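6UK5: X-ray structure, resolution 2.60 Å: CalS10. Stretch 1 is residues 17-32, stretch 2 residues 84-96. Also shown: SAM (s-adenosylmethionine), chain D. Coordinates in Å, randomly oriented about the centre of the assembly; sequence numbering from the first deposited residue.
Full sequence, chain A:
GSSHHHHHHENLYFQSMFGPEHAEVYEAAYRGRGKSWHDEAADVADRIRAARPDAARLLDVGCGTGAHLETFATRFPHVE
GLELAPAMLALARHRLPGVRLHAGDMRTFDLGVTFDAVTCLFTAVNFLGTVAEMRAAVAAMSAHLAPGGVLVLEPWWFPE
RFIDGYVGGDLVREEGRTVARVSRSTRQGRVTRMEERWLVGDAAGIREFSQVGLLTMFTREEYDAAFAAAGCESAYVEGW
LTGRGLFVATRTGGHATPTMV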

# COMPACT_ATOMS: atom_id res chain seq x y z
N MET A 17 12.58 3.24 -15.37
CA MET A 17 12.24 4.15 -14.30
C MET A 17 12.19 5.59 -14.80
O MET A 17 12.71 5.92 -15.87
N PHE A 18 11.55 6.45 -14.00
CA PHE A 18 11.51 7.88 -14.25
C PHE A 18 10.63 8.23 -15.43
O PHE A 18 10.83 9.25 -16.10
N GLY A 19 9.63 7.39 -15.69
CA GLY A 19 8.58 7.70 -16.63
C GLY A 19 7.58 8.66 -16.01
O GLY A 19 7.80 9.22 -14.93
N PRO A 20 6.45 8.86 -16.69
CA PRO A 20 5.46 9.83 -16.20
C PRO A 20 4.77 9.37 -14.93
O PRO A 20 4.60 10.15 -13.99
N GLU A 21 4.35 8.10 -14.89
CA GLU A 21 3.75 7.56 -13.68
C GLU A 21 4.70 7.68 -12.50
O GLU A 21 4.31 8.14 -11.42
N HIS A 22 5.95 7.26 -12.68
CA HIS A 22 6.92 7.32 -11.59
C HIS A 22 7.12 8.75 -11.10
O HIS A 22 7.20 9.00 -9.90
N ALA A 23 7.20 9.71 -12.03
CA ALA A 23 7.42 11.10 -11.64
C ALA A 23 6.30 11.60 -10.74
O ALA A 23 6.55 12.40 -9.83
N GLU A 24 5.08 11.14 -10.97
CA GLU A 24 3.93 11.64 -10.22
C GLU A 24 4.00 11.23 -8.75
O GLU A 24 3.59 11.99 -7.87
N VAL A 25 4.53 10.04 -8.47
CA VAL A 25 4.55 9.46 -7.13
C VAL A 25 5.94 9.46 -6.52
O VAL A 25 6.09 9.08 -5.35
N TYR A 26 6.96 9.88 -7.26
CA TYR A 26 8.33 9.68 -6.83
C TYR A 26 8.65 10.42 -5.53
O TYR A 26 9.36 9.89 -4.67
N GLU A 27 8.14 11.64 -5.37
CA GLU A 27 8.45 12.40 -4.16
C GLU A 27 7.64 11.92 -2.96
O GLU A 27 8.17 11.84 -1.84
N ALA A 28 6.36 11.61 -3.17
CA ALA A 28 5.51 11.14 -2.09
C ALA A 28 6.17 10.02 -1.29
O ALA A 28 6.07 10.00 -0.05
N ALA A 29 6.83 9.09 -1.96
CA ALA A 29 7.38 7.93 -1.26
C ALA A 29 8.52 8.33 -0.33
O ALA A 29 8.51 8.00 0.86
N TYR A 30 9.52 9.04 -0.86
CA TYR A 30 10.70 9.34 -0.07
C TYR A 30 10.41 10.36 1.02
O TYR A 30 11.06 10.34 2.08
N ARG A 31 9.45 11.26 0.80
CA ARG A 31 9.03 12.16 1.87
C ARG A 31 8.34 11.40 3.00
O ARG A 31 8.56 11.70 4.18
N GLY A 32 7.51 10.41 2.65
CA GLY A 32 6.84 9.63 3.68
C GLY A 32 7.80 8.87 4.57
O GLY A 32 7.52 8.66 5.76
N LEU A 84 17.72 14.10 -17.86
CA LEU A 84 17.56 13.28 -19.05
C LEU A 84 16.14 12.76 -19.22
O LEU A 84 15.62 12.74 -20.34
N ALA A 85 15.50 12.33 -18.14
CA ALA A 85 14.14 11.80 -18.23
C ALA A 85 13.16 12.95 -18.41
O ALA A 85 13.03 13.79 -17.51
N PRO A 86 12.45 13.04 -19.54
CA PRO A 86 11.57 14.20 -19.75
C PRO A 86 10.35 14.19 -18.86
O PRO A 86 9.79 15.26 -18.60
N ALA A 87 9.91 13.02 -18.38
CA ALA A 87 8.80 13.00 -17.44
C ALA A 87 9.16 13.70 -16.14
O ALA A 87 8.34 14.42 -15.57
N MET A 88 10.39 13.51 -15.67
CA MET A 88 10.80 14.20 -14.45
C MET A 88 11.06 15.68 -14.74
O MET A 88 10.70 16.55 -13.93
N LEU A 89 11.68 15.98 -15.88
CA LEU A 89 11.89 17.36 -16.29
C LEU A 89 10.59 18.09 -16.56
O LEU A 89 10.55 19.32 -16.47
N ALA A 90 9.51 17.37 -16.90
CA ALA A 90 8.22 18.02 -17.08
C ALA A 90 7.73 18.60 -15.76
O ALA A 90 7.50 19.81 -15.63
N LEU A 91 7.56 17.74 -14.75
CA LEU A 91 7.16 18.22 -13.43
C LEU A 91 8.16 19.24 -12.91
O LEU A 91 7.79 20.16 -12.18
N ALA A 92 9.44 19.09 -13.26
CA ALA A 92 10.45 20.06 -12.83
C ALA A 92 10.07 21.46 -13.31
O ALA A 92 10.06 22.41 -12.52
N ARG A 93 9.76 21.60 -14.60
CA ARG A 93 9.32 22.90 -15.11
C ARG A 93 8.03 23.34 -14.42
O ARG A 93 7.89 24.51 -14.04
N HIS A 94 7.09 22.41 -14.25
CA HIS A 94 5.84 22.73 -13.57
C HIS A 94 6.11 23.39 -12.22
O HIS A 94 5.57 24.46 -11.92
N ARG A 95 6.94 22.75 -11.40
CA ARG A 95 7.25 23.29 -10.07
C ARG A 95 8.12 24.54 -10.14
O ARG A 95 8.10 25.33 -9.19
N LEU A 96 8.87 24.74 -11.22
CA LEU A 96 9.82 25.86 -11.34
C LEU A 96 9.51 26.62 -12.62
O LEU A 96 10.20 26.45 -13.64

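The centre of the contact is built around Met88, which gives up more area to the opposing stretch than any other residue. Its CA-to-CB bond points sideways, but chi1 and chi2 in the m well (-50° and -74°) bring the end of the side chain closer to the first helix, with chi3 between wells at -96°. Met88 SD lies 3.5 Å from Ala23 CB. The terminal methyl continues to the aromatic residues: Met88 CE is 3.8 Å from Tyr26 CD1 and sits over one face of that ring, 3.9 Å from the ring centroid and only 15° off the normal, a CH-pi contact. The same Met88 CE reaches Phe18 CD1 at 3.7 Å, here obliquely.

Ala23 points toward the second helix at a place where the backbones are close, with the CA atoms of Ala23 and Met88 5.4 Å apart. Besides Met88, it meets Leu91, whose m, p rotamer places CD2 3.9 Å from Ala23 CB and 3.4 Å from Ala23 O. One turn earlier, Ala87 points in against the start of the first helix. Its CB lies 3.2 Å from Gly19 C and 3.3 Å from Pro20 N, so the methyl packs on the backbone around the N-cap residue Gly19. Pro20 itself points away, although its CD remains 4.1 Å from Ala87 CB.

Phe18 and Ala85 extend this apolar surface to the ligand, their CB atoms 3.7 Å apart. With chi1 in m, the Phe18 ring leads away from the second stretch and presents one face to SAM C3'; Phe18 CE1 approaches SAM CE to 3.3 Å. Ala85 CB contacts SAM O2' at 3.3 Å. On the backbone side of Phe18, its N donates a hydrogen bond to His22 ND1 (3.0 Å). Tyr26, with chi1 in t, supports the methionine methyl with its ring face while Tyr26 OH donates a 2.6 Å hydrogen bond to SAM OXT, which lies near the ring plane. The ring thus links the helix packing directly to the ligand.

Farther along the helices the contact becomes charged. Glu27 (m, t) and Arg95 (t, t, m) both point inward and form a salt bridge, with Arg95 NH2 2.5 Å from Glu27 OE1; a weak hydrogen bond runs from Arg95 NH2 to Glu27 OE2 at 2.6 Å. Glu27 OE1 also forms a salt bridge with Arg31 NH2 (2.6 Å). Arg31 NH2 and Arg95 NH2, which share this carboxylate, lie 4.0 Å apart, a like-charge proximity that the glutamate offsets.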

# COMPACT_ATOMS: atom_id res chain seq x y z
CB MET A 17 13.25 4.03 -13.15
CG MET A 17 13.63 2.60 -12.82
SD MET A 17 13.75 2.26 -11.05
CE MET A 17 15.06 3.36 -10.55
CB PHE A 18 12.93 8.43 -14.43
CG PHE A 18 13.86 7.99 -13.33
CD1 PHE A 18 13.41 7.97 -12.02
CD2 PHE A 18 15.15 7.56 -13.61
CE1 PHE A 18 14.23 7.56 -11.00
CE2 PHE A 18 15.98 7.13 -12.58
CZ PHE A 18 15.52 7.14 -11.28
CB PRO A 20 4.47 9.94 -17.37
CG PRO A 20 5.18 9.36 -18.56
CD PRO A 20 6.09 8.31 -18.01
CB GLU A 21 3.35 6.10 -13.92
CG GLU A 21 1.97 5.93 -14.53
CD GLU A 21 1.70 4.51 -14.99
OE1 GLU A 21 2.57 3.92 -15.67
OE2 GLU A 21 0.62 3.97 -14.66
CB HIS A 22 8.25 6.72 -12.05
CG HIS A 22 9.21 6.45 -10.93
ND1 HIS A 22 10.57 6.34 -11.12
CD2 HIS A 22 9.01 6.27 -9.60
CE1 HIS A 22 11.16 6.10 -9.97
NE2 HIS A 22 10.24 6.05 -9.03
CB ALA A 23 7.53 11.98 -12.89
CB GLU A 24 2.64 11.12 -10.86
CG GLU A 24 1.36 11.61 -10.22
CD GLU A 24 0.16 10.79 -10.63
OE1 GLU A 24 0.25 10.11 -11.67
OE2 GLU A 24 -0.85 10.83 -9.90
CB VAL A 25 3.98 8.03 -7.13
CG1 VAL A 25 2.51 8.04 -7.50
CG2 VAL A 25 4.77 7.15 -8.10
CB TYR A 26 9.27 10.11 -7.96
CG TYR A 26 10.64 10.56 -7.53
CD1 TYR A 26 10.95 11.91 -7.45
CD2 TYR A 26 11.62 9.64 -7.22
CE1 TYR A 26 12.20 12.33 -7.06
CE2 TYR A 26 12.88 10.05 -6.83
CZ TYR A 26 13.17 11.40 -6.75
OH TYR A 26 14.42 11.80 -6.36
CB GLU A 27 8.22 13.89 -4.40
CG GLU A 27 8.77 14.38 -5.73
CD GLU A 27 8.63 15.88 -5.88
OE1 GLU A 27 9.16 16.62 -5.02
OE2 GLU A 27 7.99 16.32 -6.86
CB ALA A 28 4.18 10.65 -2.67
CB ALA A 29 7.86 6.89 -2.27
CB TYR A 30 11.81 9.82 -1.00
CG TYR A 30 12.27 8.72 -1.93
CD1 TYR A 30 13.06 7.68 -1.47
CD2 TYR A 30 11.89 8.71 -3.26
CE1 TYR A 30 13.47 6.66 -2.31
CE2 TYR A 30 12.29 7.70 -4.12
CZ TYR A 30 13.08 6.68 -3.64
OH TYR A 30 13.48 5.67 -4.49
CB ARG A 31 8.11 13.25 1.32
CG ARG A 31 8.77 14.62 1.23
CD ARG A 31 7.78 15.72 0.86
NE ARG A 31 7.63 15.87 -0.58
CZ ARG A 31 8.40 16.64 -1.35
NH1 ARG A 31 9.39 17.34 -0.82
NH2 ARG A 31 8.17 16.71 -2.65
CB LEU A 84 18.53 12.10 -19.02
CG LEU A 84 18.53 11.23 -20.28
CD1 LEU A 84 19.08 12.02 -21.46
CD2 LEU A 84 19.31 9.95 -20.07
CB ALA A 85 13.80 10.99 -16.99
CB PRO A 86 11.18 14.10 -21.23
CG PRO A 86 11.47 12.69 -21.64
CD PRO A 86 12.42 12.08 -20.66
CB ALA A 87 8.37 11.56 -17.17
CB MET A 88 12.06 13.55 -13.86
CG MET A 88 11.96 12.04 -13.70
SD MET A 88 10.91 11.52 -12.33
CE MET A 88 12.07 11.25 -11.00
CB LEU A 89 12.81 17.41 -17.51
CG LEU A 89 13.24 18.80 -17.96
CD1 LEU A 89 14.21 19.40 -16.97
CD2 LEU A 89 13.88 18.72 -19.34
CB ALA A 90 7.21 17.02 -17.64
CB LEU A 91 6.98 17.06 -12.46
CG LEU A 91 5.75 16.16 -12.73
CD1 LEU A 91 5.73 15.52 -14.12
CD2 LEU A 91 5.61 15.09 -11.65
CB ALA A 92 11.82 19.66 -13.37
CB ARG A 93 9.12 22.83 -16.63
CG ARG A 93 10.42 22.64 -17.38
CD ARG A 93 10.61 23.71 -18.45
NE ARG A 93 11.83 23.51 -19.22
CZ ARG A 93 12.03 22.51 -20.07
NH1 ARG A 93 11.08 21.61 -20.29
NH2 ARG A 93 13.18 22.42 -20.72
CB HIS A 94 5.02 21.45 -13.41
CG HIS A 94 3.56 21.68 -13.15
ND1 HIS A 94 3.09 22.79 -12.48
CD2 HIS A 94 2.48 20.95 -13.48
CE1 HIS A 94 1.77 22.72 -12.41
NE2 HIS A 94 1.37 21.62 -13.01
CB ARG A 95 7.96 22.19 -9.26
CG ARG A 95 8.97 22.65 -8.21
CD ARG A 95 9.97 21.54 -7.91
NE ARG A 95 9.31 20.30 -7.56
CZ ARG A 95 8.97 19.95 -6.32
NH1 ARG A 95 9.25 20.75 -5.29
NH2 ARG A 95 8.37 18.79 -6.10
CB LEU A 96 11.26 25.35 -11.31
CG LEU A 96 11.69 24.74 -9.98
CD1 LEU A 96 13.02 24.02 -10.09
CD2 LEU A 96 11.80 25.84 -8.93
N SAM D . 18.26 15.41 -7.71
CA SAM D . 17.23 14.44 -7.89
C SAM D . 16.33 14.29 -6.62
O SAM D . 16.89 14.20 -5.51
OXT SAM D . 15.10 14.27 -6.83
CB SAM D . 17.84 13.08 -8.26
CG SAM D . 16.76 12.25 -8.93
SD SAM D . 17.34 10.54 -8.82
CE SAM D . 15.80 9.66 -9.02
C5' SAM D . 18.17 10.15 -10.41
C4' SAM D . 17.88 11.04 -11.63
O4' SAM D . 19.00 10.98 -12.52
C3' SAM D . 16.65 10.63 -12.44
O3' SAM D . 15.61 11.59 -12.31
C2' SAM D . 17.15 10.56 -13.90
O2' SAM D . 16.30 11.27 -14.78
C1' SAM D . 18.54 11.20 -13.83
N9 SAM D . 19.51 10.63 -14.76
C8 SAM D . 19.93 9.33 -14.84
N7 SAM D . 20.88 9.13 -15.72
C5 SAM D . 21.10 10.39 -16.26
C6 SAM D . 22.00 10.86 -17.23
N6 SAM D . 22.85 10.08 -17.91
N1 SAM D . 21.99 12.18 -17.51
C2 SAM D . 21.13 12.97 -16.86
N3 SAM D . 20.23 12.64 -15.93
C4 SAM D . 20.27 11.33 -15.67